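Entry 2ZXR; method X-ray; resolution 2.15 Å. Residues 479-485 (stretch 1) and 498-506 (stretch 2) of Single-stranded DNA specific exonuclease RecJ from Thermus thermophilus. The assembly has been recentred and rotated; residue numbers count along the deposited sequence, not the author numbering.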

# COMPACT_ATOMS: atom_id res chain seq x y z
N HIS A 479 -0.14 8.06 -22.68
CA HIS A 479 0.91 7.06 -22.65
C HIS A 479 2.19 7.45 -23.37
O HIS A 479 2.15 7.82 -24.54
CB HIS A 479 0.38 5.75 -23.23
CG HIS A 479 0.99 4.53 -22.63
ND1 HIS A 479 0.73 3.26 -23.09
CD2 HIS A 479 1.84 4.39 -21.59
CE1 HIS A 479 1.40 2.39 -22.36
NE2 HIS A 479 2.08 3.05 -21.44
N LEU A 480 3.32 7.35 -22.67
CA LEU A 480 4.63 7.69 -23.24
C LEU A 480 5.81 7.03 -22.50
O LEU A 480 5.62 6.32 -21.50
CB LEU A 480 4.84 9.21 -23.25
CG LEU A 480 5.06 9.99 -21.94
CD1 LEU A 480 6.50 9.86 -21.52
CD2 LEU A 480 4.74 11.47 -22.14
N ALA A 481 7.01 7.30 -22.99
CA ALA A 481 8.22 6.75 -22.40
C ALA A 481 9.39 7.70 -22.62
O ALA A 481 9.49 8.35 -23.65
CB ALA A 481 8.52 5.41 -23.02
N PHE A 482 10.27 7.77 -21.63
CA PHE A 482 11.44 8.64 -21.72
C PHE A 482 12.53 8.12 -20.78
O PHE A 482 12.34 7.10 -20.11
CB PHE A 482 11.07 10.08 -21.37
CG PHE A 482 10.54 10.25 -19.99
CD1 PHE A 482 11.39 10.57 -18.94
CD2 PHE A 482 9.19 10.07 -19.73
CE1 PHE A 482 10.90 10.70 -17.64
CE2 PHE A 482 8.68 10.19 -18.44
CZ PHE A 482 9.55 10.51 -17.39
N ARG A 483 13.66 8.81 -20.74
CA ARG A 483 14.76 8.38 -19.89
C ARG A 483 15.28 9.41 -18.92
O ARG A 483 15.34 10.60 -19.22
CB ARG A 483 15.94 7.90 -20.75
CG ARG A 483 15.75 6.54 -21.34
CD ARG A 483 17.09 5.86 -21.56
NE ARG A 483 16.94 4.42 -21.69
CZ ARG A 483 16.20 3.82 -22.62
NH1 ARG A 483 15.54 4.55 -23.52
NH2 ARG A 483 16.11 2.50 -22.65
N LEU A 484 15.66 8.93 -17.74
CA LEU A 484 16.24 9.79 -16.72
C LEU A 484 17.50 9.10 -16.24
O LEU A 484 17.44 8.02 -15.63
CB LEU A 484 15.28 9.99 -15.53
CG LEU A 484 14.03 10.85 -15.72
CD1 LEU A 484 13.35 11.00 -14.36
CD2 LEU A 484 14.40 12.22 -16.27
N LYS A 485 18.65 9.73 -16.52
CA LYS A 485 19.95 9.20 -16.14
C LYS A 485 20.10 7.76 -16.64
O LYS A 485 20.51 6.88 -15.89
CB LYS A 485 20.13 9.23 -14.62
CG LYS A 485 19.68 10.52 -13.92
CD LYS A 485 20.49 11.72 -14.37
CE LYS A 485 20.01 12.97 -13.65
NZ LYS A 485 20.61 14.22 -14.21
N ALA A 498 4.26 16.18 -23.45
CA ALA A 498 5.41 17.07 -23.51
C ALA A 498 5.75 17.32 -22.03
O ALA A 498 4.97 17.90 -21.27
CB ALA A 498 5.05 18.39 -24.21
N LEU A 499 6.91 16.84 -21.62
CA LEU A 499 7.34 16.99 -20.24
C LEU A 499 8.09 18.30 -19.99
O LEU A 499 8.78 18.82 -20.88
CB LEU A 499 8.24 15.82 -19.84
CG LEU A 499 7.71 14.38 -19.95
CD1 LEU A 499 6.32 14.30 -19.33
CD2 LEU A 499 7.67 13.96 -21.40
N PRO A 500 7.95 18.86 -18.79
CA PRO A 500 8.68 20.11 -18.55
C PRO A 500 10.18 19.83 -18.76
O PRO A 500 10.59 18.68 -18.88
CB PRO A 500 8.31 20.47 -17.11
CG PRO A 500 7.77 19.20 -16.52
CD PRO A 500 7.06 18.54 -17.66
N PRO A 501 11.00 20.90 -18.82
CA PRO A 501 12.44 20.69 -19.02
C PRO A 501 13.08 19.81 -17.94
O PRO A 501 14.08 19.13 -18.18
CB PRO A 501 12.99 22.12 -19.06
CG PRO A 501 11.98 22.92 -18.28
CD PRO A 501 10.67 22.33 -18.70
N GLU A 502 12.51 19.85 -16.75
CA GLU A 502 12.99 19.05 -15.64
C GLU A 502 11.79 18.41 -14.95
O GLU A 502 10.78 19.08 -14.71
CB GLU A 502 13.74 19.91 -14.63
CG GLU A 502 15.25 19.78 -14.68
CD GLU A 502 15.87 20.22 -13.37
OE1 GLU A 502 17.12 20.22 -13.24
OE2 GLU A 502 15.09 20.58 -12.45
N VAL A 503 11.92 17.13 -14.63
CA VAL A 503 10.84 16.42 -13.96
C VAL A 503 11.28 15.65 -12.73
O VAL A 503 12.46 15.41 -12.49
CB VAL A 503 10.16 15.40 -14.91
CG1 VAL A 503 9.54 16.10 -16.10
CG2 VAL A 503 11.19 14.38 -15.37
N GLU A 504 10.29 15.27 -11.94
CA GLU A 504 10.49 14.46 -10.75
C GLU A 504 9.54 13.29 -10.98
O GLU A 504 8.43 13.49 -11.47
CB GLU A 504 10.07 15.22 -9.49
CG GLU A 504 11.23 15.72 -8.71
CD GLU A 504 10.82 16.48 -7.50
OE1 GLU A 504 11.70 16.62 -6.62
OE2 GLU A 504 9.65 16.94 -7.41
N VAL A 505 9.96 12.09 -10.64
CA VAL A 505 9.13 10.90 -10.84
C VAL A 505 9.12 10.00 -9.63
O VAL A 505 10.18 9.73 -9.06
CB VAL A 505 9.65 10.03 -11.99
CG1 VAL A 505 8.81 8.73 -12.07
CG2 VAL A 505 9.60 10.79 -13.31
N ALA A 506 7.92 9.54 -9.24
CA ALA A 506 7.76 8.61 -8.14
C ALA A 506 7.46 7.33 -8.90
O ALA A 506 6.42 7.22 -9.55
CB ALA A 506 6.59 8.98 -7.29

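The contact between these two segments is built entirely from apolar side chains. No hydrogen bond crosses it, and the backbones stay well apart: the axes of strand 479-484 and strand 503-506 come no nearer than 9.9 Å, and their directions differ by 102°. At that spacing and angle the strands cannot pair as neighbours in one sheet, so side chains must fill the gap.

The first rule is alternation. In the first strand Leu480, Phe482 and Leu484 point toward the other stretch, while Ala481, between the first two, points away. In the second stretch Val503 and Val505 point toward the contact and Glu504, between them, points away, its OE2 hydrogen-bonded elsewhere in the structure. Extended backbone thus sorts each strand into an apolar comb on the contact side. Leu499 adds a further tooth from the loop that precedes the second strand.

Leu499 fits at the Leu480 end of the row. Its CD2 lies 3.9 Å from CD2 of Leu480 and 4.5 Å from CD2 of Phe482, so one methyl sits against two neighbouring teeth of the first strand. Its chi angles are both m. Leu499 has the largest area covered by the other stretch of any residue here, 55 Å².

Phe482 is the broad central bump. With chi1 in p, its ring reaches three residues of the second stretch. The closest approach is from CZ to CG2 of Val505, 4.1 Å, and this methyl lies at the ring edge, near the ring plane. CE1 of Phe482 is 4.3 Å from CG2 of Val503, an oblique approach, as is that of the Leu499 methyl. The aromatic group therefore works here as a wide wedge among branched aliphatic groups rather than as a flat platform for a stack.

Leu484 closes the other end of the row. Its CD2 lies 4.0 Å from CG2 of Val503; its CD1 lies 3.9 Å from CG2 of Val505 and also 4.1 Å from CG2 of Val503, so CD1 sits against both valine methyls. Those same CG2 methyls also meet the Phe482 ring, which makes each a bump received between Phe482 and Leu484. The valines present them from different rotamers, m at Val503 and t at Val505.

The buried surface is modest, 265 Å² summed over both sides. The lesson is economical: alternating apolar teeth, one broad ring in the middle, and methyls shared between neighbours.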